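Local coordinates for protein UDP-L-Rhamnose Synthase (Acanthamoeba polyphaga mimivirus, PDB 7JID) that makes UDP-L-rhamnose as an NADP-dependent oxidoreductase, with the cofactor and UDP-L-rhamnose both bound to the chain, at residues A[149-154]-A[159-164]; A[174-179]-A[283-288]; A[72-77]-A[253-258]. All coordinates share one frame; numbering follows the deposited sequence.

Contact 1 of 3, residues A[149-154]-A[159-164]. With AWU ([[(2~{R},3~{S},4~{R},5~{R})-5-[2,4-bis(oxidanylidene)pyrimidin-1-yl]-3,4-bis(oxidanyl)oxolan-2-yl]methoxy-oxidanyl-phosphoryl] [(2~{R},3~{R},4~{R},5~{R},6~{S})-6-methyl-3,4,5-tris(oxidanyl)oxan-2-yl] hydrogen phosphate), chain C.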
# COMPACT_ATOMS: atom_id res chain seq x y z
N LEU A 149 -0.04 9.02 -2.10
CA LEU A 149 1.10 8.67 -2.99
C LEU A 149 0.96 9.43 -4.30
O LEU A 149 2.00 9.87 -4.88
CB LEU A 149 1.17 7.16 -3.21
CG LEU A 149 1.66 6.39 -1.99
CD1 LEU A 149 1.31 4.91 -2.10
CD2 LEU A 149 3.16 6.58 -1.83
N MET A 150 -0.26 9.72 -4.72
CA MET A 150 -0.47 10.44 -6.01
C MET A 150 0.03 11.89 -5.91
O MET A 150 0.37 12.46 -6.97
CB MET A 150 -1.92 10.40 -6.48
CG MET A 150 -2.35 9.04 -6.94
SD MET A 150 -1.43 8.45 -8.41
CE MET A 150 -2.12 6.80 -8.56
N HIS A 151 0.13 12.43 -4.71
CA HIS A 151 0.60 13.82 -4.50
C HIS A 151 2.09 13.89 -4.86
O HIS A 151 2.57 15.00 -5.13
CB HIS A 151 0.29 14.29 -3.08
CG HIS A 151 -1.14 14.68 -2.88
ND1 HIS A 151 -2.19 13.75 -2.78
CD2 HIS A 151 -1.71 15.90 -2.70
CE1 HIS A 151 -3.33 14.40 -2.60
NE2 HIS A 151 -3.04 15.71 -2.45
N PHE A 152 2.83 12.78 -4.83
CA PHE A 152 4.23 12.73 -5.31
C PHE A 152 4.33 12.83 -6.84
O PHE A 152 5.47 12.97 -7.35
CB PHE A 152 4.93 11.46 -4.83
CG PHE A 152 5.21 11.48 -3.36
CD1 PHE A 152 6.23 12.25 -2.85
CD2 PHE A 152 4.48 10.70 -2.49
CE1 PHE A 152 6.48 12.27 -1.49
CE2 PHE A 152 4.74 10.71 -1.13
CZ PHE A 152 5.72 11.53 -0.63
N PHE A 153 3.19 12.81 -7.56
CA PHE A 153 3.12 12.91 -9.02
C PHE A 153 2.27 14.13 -9.43
O PHE A 153 1.61 14.08 -10.44
CB PHE A 153 2.52 11.62 -9.61
CG PHE A 153 3.33 10.38 -9.35
CD1 PHE A 153 4.24 9.93 -10.28
CD2 PHE A 153 3.16 9.67 -8.18
CE1 PHE A 153 4.99 8.79 -10.03
CE2 PHE A 153 3.90 8.51 -7.94
CZ PHE A 153 4.80 8.07 -8.88
N ASP A 154 2.36 15.21 -8.67
CA ASP A 154 1.44 16.36 -8.82
C ASP A 154 1.56 17.02 -10.20
O ASP A 154 0.60 17.64 -10.64
CB ASP A 154 1.69 17.36 -7.70
CG ASP A 154 0.55 18.36 -7.55
OD1 ASP A 154 -0.55 17.94 -7.21
OD2 ASP A 154 0.80 19.56 -7.74
N ASN A 159 -5.34 13.37 -10.34
CA ASN A 159 -5.95 12.51 -9.30
C ASN A 159 -7.35 13.07 -8.99
O ASN A 159 -7.46 14.04 -8.26
CB ASN A 159 -5.00 12.39 -8.13
CG ASN A 159 -5.66 11.82 -6.90
OD1 ASN A 159 -6.40 10.85 -7.02
ND2 ASN A 159 -5.31 12.36 -5.75
N LEU A 160 -8.38 12.41 -9.47
CA LEU A 160 -9.76 12.92 -9.31
C LEU A 160 -10.47 12.13 -8.20
O LEU A 160 -10.52 10.89 -8.25
CB LEU A 160 -10.57 12.80 -10.61
CG LEU A 160 -9.99 13.62 -11.77
CD1 LEU A 160 -10.84 13.45 -12.99
CD2 LEU A 160 -9.80 15.09 -11.39
N ARG A 161 -10.87 12.82 -7.14
CA ARG A 161 -11.63 12.17 -6.05
C ARG A 161 -13.14 12.22 -6.27
O ARG A 161 -13.82 13.25 -6.02
CB ARG A 161 -11.24 12.88 -4.75
CG ARG A 161 -9.78 12.77 -4.35
CD ARG A 161 -9.68 13.49 -3.03
NE ARG A 161 -8.37 13.61 -2.47
CZ ARG A 161 -7.99 14.58 -1.64
NH1 ARG A 161 -8.80 15.61 -1.40
NH2 ARG A 161 -6.78 14.53 -1.12
N ILE A 162 -13.72 11.14 -6.82
CA ILE A 162 -15.19 11.03 -6.95
C ILE A 162 -15.72 10.37 -5.67
O ILE A 162 -14.95 9.68 -4.98
CB ILE A 162 -15.62 10.28 -8.21
CG1 ILE A 162 -15.06 8.86 -8.24
CG2 ILE A 162 -15.27 11.10 -9.44
CD1 ILE A 162 -15.86 7.94 -9.15
N ARG A 163 -16.99 10.55 -5.44
CA ARG A 163 -17.69 9.80 -4.38
C ARG A 163 -19.05 9.36 -4.85
O ARG A 163 -19.73 10.14 -5.55
CB ARG A 163 -17.86 10.64 -3.12
CG ARG A 163 -16.56 11.12 -2.53
CD ARG A 163 -16.74 11.82 -1.19
NE ARG A 163 -17.13 10.87 -0.15
CZ ARG A 163 -18.20 10.93 0.64
NH1 ARG A 163 -19.18 11.78 0.41
NH2 ARG A 163 -18.36 10.04 1.59
N MET A 164 -19.51 8.23 -4.34
CA MET A 164 -20.93 7.81 -4.48
C MET A 164 -21.44 8.14 -5.88
O MET A 164 -22.48 8.80 -6.09
CB MET A 164 -21.78 8.52 -3.44
CG MET A 164 -21.25 8.21 -2.04
SD MET A 164 -22.03 9.16 -0.76
CE MET A 164 -21.46 8.27 0.69
PA AWU C . -22.55 0.78 -0.55
O1A AWU C . -22.11 -0.16 0.50
O2A AWU C . -23.59 0.30 -1.55
O3A AWU C . -21.43 1.32 -1.61
PB AWU C . -19.80 1.40 -1.36
O1B AWU C . -19.37 2.12 -0.06
O2B AWU C . -19.20 0.02 -1.69
O3B AWU C . -19.49 2.44 -2.54
C5' AWU C . -16.32 3.23 -4.11
O5' AWU C . -17.62 2.73 -3.88
C4' AWU C . -16.35 4.74 -4.22
O4' AWU C . -15.02 5.30 -4.28
C3' AWU C . -17.04 5.29 -3.01
O3' AWU C . -17.32 6.64 -3.25
C2' AWU C . -18.39 4.64 -2.74
C1' AWU C . -18.32 3.17 -2.79
N1 AWU C . -26.40 2.07 2.69
C2 AWU C . -27.65 2.12 3.29
O2 AWU C . -28.24 3.21 3.40
N3 AWU C . -28.25 0.94 3.63
C4 AWU C . -27.61 -0.26 3.53
O4 AWU C . -28.26 -1.32 3.85
C5 AWU C . -26.37 -0.31 2.90
C6 AWU C . -25.71 0.87 2.57
C1C AWU C . -25.71 3.32 2.28
C2C AWU C . -24.26 3.48 2.72
C3C AWU C . -23.69 4.40 1.61
C4C AWU C . -24.49 3.96 0.43
C5C AWU C . -23.74 3.13 -0.59
C6' AWU C . -15.88 2.56 -5.41
O2' AWU C . -19.25 4.98 -3.80
O2C AWU C . -24.24 4.12 3.98
O3C AWU C . -24.03 5.75 1.85
O4C AWU C . -25.56 3.14 0.88
O5C AWU C . -23.08 2.07 0.15
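Met150 and His151 meet Asn159 and Arg161 where the chain turns from helix 138-150 to strand 157-162. Together with strand 103-109, which lies beside strand 157-162 in the parallel sheet, these elements form a beta-alpha-beta crossover of the Rossmann fold.

The apolar part is small. Met150 CB rests on the side chain of Asn159, 4.0 Å from Asn159 CB. The Met150 chain bends at chi2 (-64°), and the side chain also packs on Pro90 and Tyr106.

The polar side chains meet without a hydrogen bond between the two segments. His151 and Arg161 cross at about a right angle. Arg161 NH2 comes to the edge of the imidazole, near its plane, 3.8 Å from His151 CE1. Ring and guanidinium planes are 41° apart, so the two do not stack.

Asp147, one turn back on the helix, links His151, Asn159 and Arg161. It takes Asn159 ND2 on OD1, forms a salt bridge to Arg161 NH2 with OD2, and receives His151 ND1 on its backbone O. Its charge would offset that of the arginine. Asn159 ND2 also reaches Thr213, and Arg161 NH1 reaches Asn215. His151 NE2 is bonded to the carbonyl of Glu128. With both ring nitrogens facing carbonyl oxygens, the histidine may well be doubly protonated.

The ligand contacts are farther along the chain, at Arg163 and Met164. Met164 N gives a nearly straight bond of 2.9 Å to O3' of the rhamnose. A weak one of 3.3 Å runs from Met164 N to the sugar O2', and Met164 CE lies 3.8 Å from the ribose O3C.

Contact 2 of 3, residues A[174-179]-A[283-288]; sequences SFITKI and EVVSKM. With AWU ([[(2~{R},3~{S},4~{R},5~{R})-5-[2,4-bis(oxidanylidene)pyrimidin-1-yl]-3,4-bis(oxidanyl)oxolan-2-yl]methoxy-oxidanyl-phosphoryl] [(2~{R},3~{R},4~{R},5~{R},6~{S})-6-methyl-3,4,5-tris(oxidanyl)oxan-2-yl] hydrogen phosphate), chain C.
Phe175 is the flat group of this contact, next in sequence to Ile176, which meets Val284, Val285 and Met288. One face of the Phe175 ring carries Ile179 CG2, 3.9 Å above the plane and offset toward the rim. The ribose of UDP-L-rhamnose approaches obliquely, with its C4C 3.7 Å from Phe175 CE1. His224 meets the same ring with the planes inclined at about 55°.

Ile176 points toward residues 283-288. The contact is purely apolar. Met288, directly after helix 277-287, supplies the closest methyl. The CG2 branch of Ile176 is 3.4 Å from Met288 CE, and its CD1 is 3.5 Å from the same methyl. Both are tighter than normal carbon contacts. Met288 is extended beyond CG, which carries its methyl to the isoleucine. Its chi1 of -94° is off a staggered value, so it is probably slightly strained. Ile176 CD1 also touches Val284 CG1 at 4.1 Å, where the two side chains slide past each other in opposite directions. Ile231 of helix 224-234 packs on both Ile176 and Val285.

Lys178 lies on the ligand side of helix 175-181. Its chain bends at chi3 (-67°). NZ then gives one bond of 2.8 Å to O3A, the oxygen bridging the two phosphates, and another of 3.1 Å to O2A. Lys287 forms a salt bridge to Glu283.

The chemistry is therefore divided by helix face. The short helix is packed by methyl groups on one side, with no hydrogen bond to residues 283-288. Its ligand side offers a ring to the ribose and a probably charged amine to the diphosphate.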
# COMPACT_ATOMS: atom_id res chain seq x y z
N SER A 174 -24.45 2.15 -9.56
CA SER A 174 -24.96 3.54 -9.41
C SER A 174 -25.57 3.74 -8.02
O SER A 174 -26.38 2.93 -7.56
CB SER A 174 -25.93 3.91 -10.47
OG SER A 174 -26.46 5.20 -10.23
N PHE A 175 -25.17 4.80 -7.33
CA PHE A 175 -25.60 5.05 -5.93
C PHE A 175 -27.13 5.01 -5.83
O PHE A 175 -27.64 4.45 -4.86
CB PHE A 175 -25.03 6.39 -5.46
CG PHE A 175 -25.41 6.81 -4.08
CD1 PHE A 175 -24.61 6.47 -3.00
CD2 PHE A 175 -26.54 7.60 -3.88
CE1 PHE A 175 -24.94 6.93 -1.74
CE2 PHE A 175 -26.90 8.01 -2.59
CZ PHE A 175 -26.10 7.67 -1.54
N ILE A 176 -27.86 5.65 -6.75
CA ILE A 176 -29.34 5.72 -6.68
C ILE A 176 -29.90 4.31 -6.85
O ILE A 176 -30.77 3.92 -6.03
CB ILE A 176 -29.92 6.70 -7.70
CG1 ILE A 176 -29.49 8.13 -7.37
CG2 ILE A 176 -31.43 6.55 -7.79
CD1 ILE A 176 -30.13 9.21 -8.22
N THR A 177 -29.40 3.54 -7.82
CA THR A 177 -29.87 2.12 -7.98
C THR A 177 -29.68 1.39 -6.65
O THR A 177 -30.60 0.63 -6.20
CB THR A 177 -29.14 1.40 -9.11
OG1 THR A 177 -29.18 2.28 -10.23
CG2 THR A 177 -29.79 0.06 -9.43
N LYS A 178 -28.51 1.53 -6.07
CA LYS A 178 -28.19 0.82 -4.81
C LYS A 178 -29.18 1.25 -3.73
O LYS A 178 -29.78 0.34 -3.11
CB LYS A 178 -26.72 1.03 -4.44
CG LYS A 178 -25.81 0.23 -5.37
CD LYS A 178 -24.42 -0.00 -4.89
CE LYS A 178 -23.66 1.28 -4.82
NZ LYS A 178 -22.32 1.06 -4.22
N ILE A 179 -29.38 2.55 -3.49
CA ILE A 179 -30.18 2.93 -2.29
C ILE A 179 -31.65 2.57 -2.52
O ILE A 179 -32.30 2.23 -1.52
CB ILE A 179 -29.94 4.38 -1.83
CG1 ILE A 179 -30.46 5.42 -2.83
CG2 ILE A 179 -28.48 4.55 -1.48
CD1 ILE A 179 -30.56 6.82 -2.26
N GLU A 283 -32.36 17.03 -11.78
CA GLU A 283 -32.24 16.80 -13.25
C GLU A 283 -32.20 15.29 -13.48
O GLU A 283 -33.03 14.79 -14.29
CB GLU A 283 -31.08 17.59 -13.86
CG GLU A 283 -30.85 17.25 -15.33
CD GLU A 283 -29.81 18.08 -16.08
OE1 GLU A 283 -29.43 19.16 -15.60
OE2 GLU A 283 -29.37 17.63 -17.16
N VAL A 284 -31.30 14.57 -12.80
CA VAL A 284 -31.12 13.09 -12.97
C VAL A 284 -32.44 12.38 -12.74
O VAL A 284 -32.82 11.52 -13.57
CB VAL A 284 -30.00 12.56 -12.05
CG1 VAL A 284 -29.99 11.05 -11.86
CG2 VAL A 284 -28.66 13.03 -12.56
N VAL A 285 -33.08 12.61 -11.60
CA VAL A 285 -34.34 11.90 -11.23
C VAL A 285 -35.42 12.21 -12.28
O VAL A 285 -36.16 11.26 -12.63
CB VAL A 285 -34.80 12.27 -9.81
CG1 VAL A 285 -36.20 11.74 -9.51
CG2 VAL A 285 -33.79 11.75 -8.80
N SER A 286 -35.50 13.44 -12.78
CA SER A 286 -36.54 13.84 -13.77
C SER A 286 -36.42 12.98 -15.03
O SER A 286 -37.48 12.67 -15.64
CB SER A 286 -36.49 15.32 -14.07
OG SER A 286 -35.41 15.65 -14.94
N LYS A 287 -35.21 12.52 -15.36
CA LYS A 287 -34.88 11.81 -16.63
C LYS A 287 -34.86 10.29 -16.44
O LYS A 287 -34.76 9.58 -17.46
CB LYS A 287 -33.52 12.29 -17.14
CG LYS A 287 -33.51 13.75 -17.55
CD LYS A 287 -32.14 14.29 -17.86
CE LYS A 287 -32.19 15.70 -18.39
NZ LYS A 287 -30.92 16.06 -19.06
N MET A 288 -34.93 9.81 -15.21
CA MET A 288 -34.68 8.39 -14.82
C MET A 288 -35.85 7.52 -15.26
O MET A 288 -36.98 7.94 -15.02
CB MET A 288 -34.61 8.23 -13.30
CG MET A 288 -33.26 8.30 -12.80
SD MET A 288 -33.25 7.76 -11.10
CE MET A 288 -31.47 7.71 -11.03
PA AWU C . -22.55 0.78 -0.55
O1A AWU C . -22.11 -0.16 0.50
O2A AWU C . -23.59 0.30 -1.55
O3A AWU C . -21.43 1.32 -1.61
PB AWU C . -19.80 1.40 -1.36
O1B AWU C . -19.37 2.12 -0.06
O2B AWU C . -19.20 0.02 -1.69
O3B AWU C . -19.49 2.44 -2.54
C5' AWU C . -16.32 3.23 -4.11
O5' AWU C . -17.62 2.73 -3.88
C4' AWU C . -16.35 4.74 -4.22
O4' AWU C . -15.02 5.30 -4.28
C3' AWU C . -17.04 5.29 -3.01
O3' AWU C . -17.32 6.64 -3.25
C2' AWU C . -18.39 4.64 -2.74
C1' AWU C . -18.32 3.17 -2.79
N1 AWU C . -26.40 2.07 2.69
C2 AWU C . -27.65 2.12 3.29
O2 AWU C . -28.24 3.21 3.40
N3 AWU C . -28.25 0.94 3.63
C4 AWU C . -27.61 -0.26 3.53
O4 AWU C . -28.26 -1.32 3.85
C5 AWU C . -26.37 -0.31 2.90
C6 AWU C . -25.71 0.87 2.57
C1C AWU C . -25.71 3.32 2.28
C2C AWU C . -24.26 3.48 2.72
C3C AWU C . -23.69 4.40 1.61
C4C AWU C . -24.49 3.96 0.43
C5C AWU C . -23.74 3.13 -0.59
C6' AWU C . -15.88 2.56 -5.41
O2' AWU C . -19.25 4.98 -3.80
O2C AWU C . -24.24 4.12 3.98
O3C AWU C . -24.03 5.75 1.85
O4C AWU C . -25.56 3.14 0.88
O5C AWU C . -23.08 2.07 0.15

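Contact 3 of 3, residues A[72-77]-A[253-258]. With AWU ([[(2~{R},3~{S},4~{R},5~{R})-5-[2,4-bis(oxidanylidene)pyrimidin-1-yl]-3,4-bis(oxidanyl)oxolan-2-yl]methoxy-oxidanyl-phosphoryl] [(2~{R},3~{R},4~{R},5~{R},6~{S})-6-methyl-3,4,5-tris(oxidanyl)oxan-2-yl] hydrogen phosphate), chain C.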
# COMPACT_ATOMS: atom_id res chain seq x y z
N TYR A 72 -16.55 -6.58 0.26
CA TYR A 72 -15.87 -7.70 -0.42
C TYR A 72 -14.44 -7.75 0.13
O TYR A 72 -13.88 -8.83 0.35
CB TYR A 72 -15.90 -7.50 -1.93
CG TYR A 72 -14.96 -8.41 -2.68
CD1 TYR A 72 -13.75 -7.95 -3.19
CD2 TYR A 72 -15.31 -9.72 -2.88
CE1 TYR A 72 -12.87 -8.80 -3.84
CE2 TYR A 72 -14.45 -10.58 -3.55
CZ TYR A 72 -13.25 -10.12 -4.06
OH TYR A 72 -12.42 -11.02 -4.70
N LEU A 73 -13.79 -6.58 0.32
CA LEU A 73 -12.35 -6.52 0.68
C LEU A 73 -12.09 -6.87 2.14
O LEU A 73 -10.93 -7.00 2.48
CB LEU A 73 -11.77 -5.14 0.39
CG LEU A 73 -11.92 -4.69 -1.06
CD1 LEU A 73 -11.66 -3.20 -1.19
CD2 LEU A 73 -10.98 -5.50 -1.93
N GLU A 74 -13.13 -7.04 2.98
CA GLU A 74 -12.91 -7.31 4.42
C GLU A 74 -12.66 -8.81 4.67
O GLU A 74 -12.17 -9.14 5.76
CB GLU A 74 -14.08 -6.77 5.23
CG GLU A 74 -14.34 -5.28 5.01
CD GLU A 74 -13.16 -4.38 5.37
OE1 GLU A 74 -12.22 -4.88 6.04
OE2 GLU A 74 -13.18 -3.18 4.99
N GLN A 75 -12.94 -9.65 3.68
CA GLN A 75 -12.78 -11.13 3.79
C GLN A 75 -11.29 -11.51 3.89
O GLN A 75 -10.44 -10.90 3.17
CB GLN A 75 -13.33 -11.84 2.57
CG GLN A 75 -14.73 -11.47 2.18
CD GLN A 75 -15.11 -12.25 0.96
OE1 GLN A 75 -15.45 -13.44 1.06
NE2 GLN A 75 -15.01 -11.63 -0.21
N SER A 76 -10.97 -12.51 4.70
CA SER A 76 -9.59 -13.07 4.79
C SER A 76 -9.11 -13.46 3.39
O SER A 76 -9.88 -14.04 2.63
CB SER A 76 -9.54 -14.25 5.72
OG SER A 76 -8.18 -14.51 6.06
N GLY A 77 -7.92 -13.02 3.00
CA GLY A 77 -7.34 -13.35 1.68
C GLY A 77 -7.57 -12.27 0.65
O GLY A 77 -7.03 -12.42 -0.46
N LEU A 253 -23.14 -4.37 8.29
CA LEU A 253 -22.13 -4.35 7.18
C LEU A 253 -20.80 -4.92 7.69
O LEU A 253 -20.58 -4.99 8.91
CB LEU A 253 -21.94 -2.93 6.64
CG LEU A 253 -23.19 -2.23 6.11
CD1 LEU A 253 -22.84 -0.89 5.52
CD2 LEU A 253 -23.87 -3.13 5.09
N LYS A 254 -19.89 -5.30 6.79
CA LYS A 254 -18.55 -5.80 7.22
C LYS A 254 -17.60 -4.63 7.53
O LYS A 254 -16.53 -4.88 8.06
CB LYS A 254 -17.89 -6.66 6.13
CG LYS A 254 -18.70 -7.86 5.67
CD LYS A 254 -19.31 -8.69 6.77
CE LYS A 254 -20.15 -9.82 6.20
NZ LYS A 254 -21.16 -10.32 7.17
N ALA A 255 -17.96 -3.41 7.14
CA ALA A 255 -17.08 -2.24 7.32
C ALA A 255 -17.99 -1.01 7.48
O ALA A 255 -19.16 -1.05 7.05
CB ALA A 255 -16.17 -2.09 6.11
N ASP A 256 -17.44 0.06 8.03
CA ASP A 256 -18.12 1.37 8.06
C ASP A 256 -18.04 2.04 6.68
O ASP A 256 -17.56 1.41 5.71
CB ASP A 256 -17.44 2.27 9.09
CG ASP A 256 -18.30 3.37 9.68
OD1 ASP A 256 -19.47 3.57 9.24
OD2 ASP A 256 -17.80 4.05 10.61
N ARG A 257 -18.68 3.20 6.58
CA ARG A 257 -18.78 3.98 5.31
C ARG A 257 -18.35 5.42 5.59
O ARG A 257 -18.59 6.00 6.68
CB ARG A 257 -20.16 3.92 4.67
CG ARG A 257 -20.63 2.54 4.22
CD ARG A 257 -19.73 1.95 3.18
NE ARG A 257 -20.26 0.73 2.59
CZ ARG A 257 -19.95 -0.50 2.97
NH1 ARG A 257 -19.16 -0.72 4.00
NH2 ARG A 257 -20.45 -1.51 2.28
N SER A 258 -17.63 5.99 4.63
CA SER A 258 -17.15 7.38 4.65
C SER A 258 -18.34 8.34 4.45
O SER A 258 -19.17 8.10 3.55
CB SER A 258 -16.19 7.57 3.52
OG SER A 258 -15.81 8.92 3.38
PA AWU C . -22.55 0.78 -0.55
O1A AWU C . -22.11 -0.16 0.50
O2A AWU C . -23.59 0.30 -1.55
O3A AWU C . -21.43 1.32 -1.61
PB AWU C . -19.80 1.40 -1.36
O1B AWU C . -19.37 2.12 -0.06
O2B AWU C . -19.20 0.02 -1.69
O3B AWU C . -19.49 2.44 -2.54
C5' AWU C . -16.32 3.23 -4.11
O5' AWU C . -17.62 2.73 -3.88
C4' AWU C . -16.35 4.74 -4.22
O4' AWU C . -15.02 5.30 -4.28
C3' AWU C . -17.04 5.29 -3.01
O3' AWU C . -17.32 6.64 -3.25
C2' AWU C . -18.39 4.64 -2.74
C1' AWU C . -18.32 3.17 -2.79
N1 AWU C . -26.40 2.07 2.69
C2 AWU C . -27.65 2.12 3.29
O2 AWU C . -28.24 3.21 3.40
N3 AWU C . -28.25 0.94 3.63
C4 AWU C . -27.61 -0.26 3.53
O4 AWU C . -28.26 -1.32 3.85
C5 AWU C . -26.37 -0.31 2.90
C6 AWU C . -25.71 0.87 2.57
C1C AWU C . -25.71 3.32 2.28
C2C AWU C . -24.26 3.48 2.72
C3C AWU C . -23.69 4.40 1.61
C4C AWU C . -24.49 3.96 0.43
C5C AWU C . -23.74 3.13 -0.59
C6' AWU C . -15.88 2.56 -5.41
O2' AWU C . -19.25 4.98 -3.80
O2C AWU C . -24.24 4.12 3.98
O3C AWU C . -24.03 5.75 1.85
O4C AWU C . -25.56 3.14 0.88
O5C AWU C . -23.08 2.07 0.15
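Two loops meet at the edge of the UDP-L-rhamnose pocket, with Glu74 packed against Lys254 and Ala255. Residues 72-77 belong to the loop between strand 54-57 and helix 79-99 of the Rossmann fold, and residues 72-74 are part of a 3-10 turn. Residues 253-258 follow helix 246-252.

The direct touch is van der Waals packing, mostly of aliphatic carbons. Glu74 CB lies 3.9 Å from Lys254 CB. Glu74 then bends at chi2 (-60°), which lays CG, CD and OE2 along the methyl group of Ala255. The nearest pair is Glu74 OE2 and Ala255 CB at 3.4 Å. The same OE2 accepts the backbone N of Ser138. The Lys254 chain bends at chi2 (-46°) and its ammonium end turns from Glu74.

No hydrogen bond runs directly between the two segments. Asp71, just before residues 72-77, makes a polar link. It receives Lys254 N on OD2 and forms a salt bridge to Arg257 NH1 with OD1. Within residues 72-77, Gln75 folds back, and its NE2 donates to Tyr72 O, in the carbonyl plane.

Arg257 is the residue of this contact that binds the ligand. Leu253 CD1 sits 3.9 Å above the plane of its guanidinium, over the centre. NH1 donates to Asp256 O from above the carbonyl plane. Asp256 OD1 in turn accepts Arg257 N at 2.8 Å and pairs with Arg246. The bonds of NH1 to Asp256 O and Asp71, with Leu253 CD1 over the face, help to fix the rotation of the guanidinium. Its NE and NH2 edge is turned to the ligand. The positive charge should help to balance the diphosphate. Both donors converge on one oxygen of the uridine-side phosphate: Arg257 NE is 2.9 Å from O1A, and Arg257 NH2 is 2.8 Å from it.

Overall arrangement
Contacts 1 and 2 are buried, while contact 3 is partly exposed and lies farthest from the chain's centre. All three hold residues of the UDP-L-rhamnose pocket. Contact 1 joins helix and strand of the Rossmann fold through polar groups that share a neighbouring aspartate. Contact 2 joins helix 175-181 to the end of helix 277-287 and Met288 through methyl groups. Contact 3 joins two loops by packing a glutamate chain on an alanine methyl and a lysine CB. Contacts 1 and 2 touch through Met164 and Phe175, and Arg163 of contact 1 meets Ser258 of contact 3. Contacts 2 and 3 serve the diphosphate separately, with a lysine and an arginine, whereas contact 1 offers a backbone N-H to the sugar.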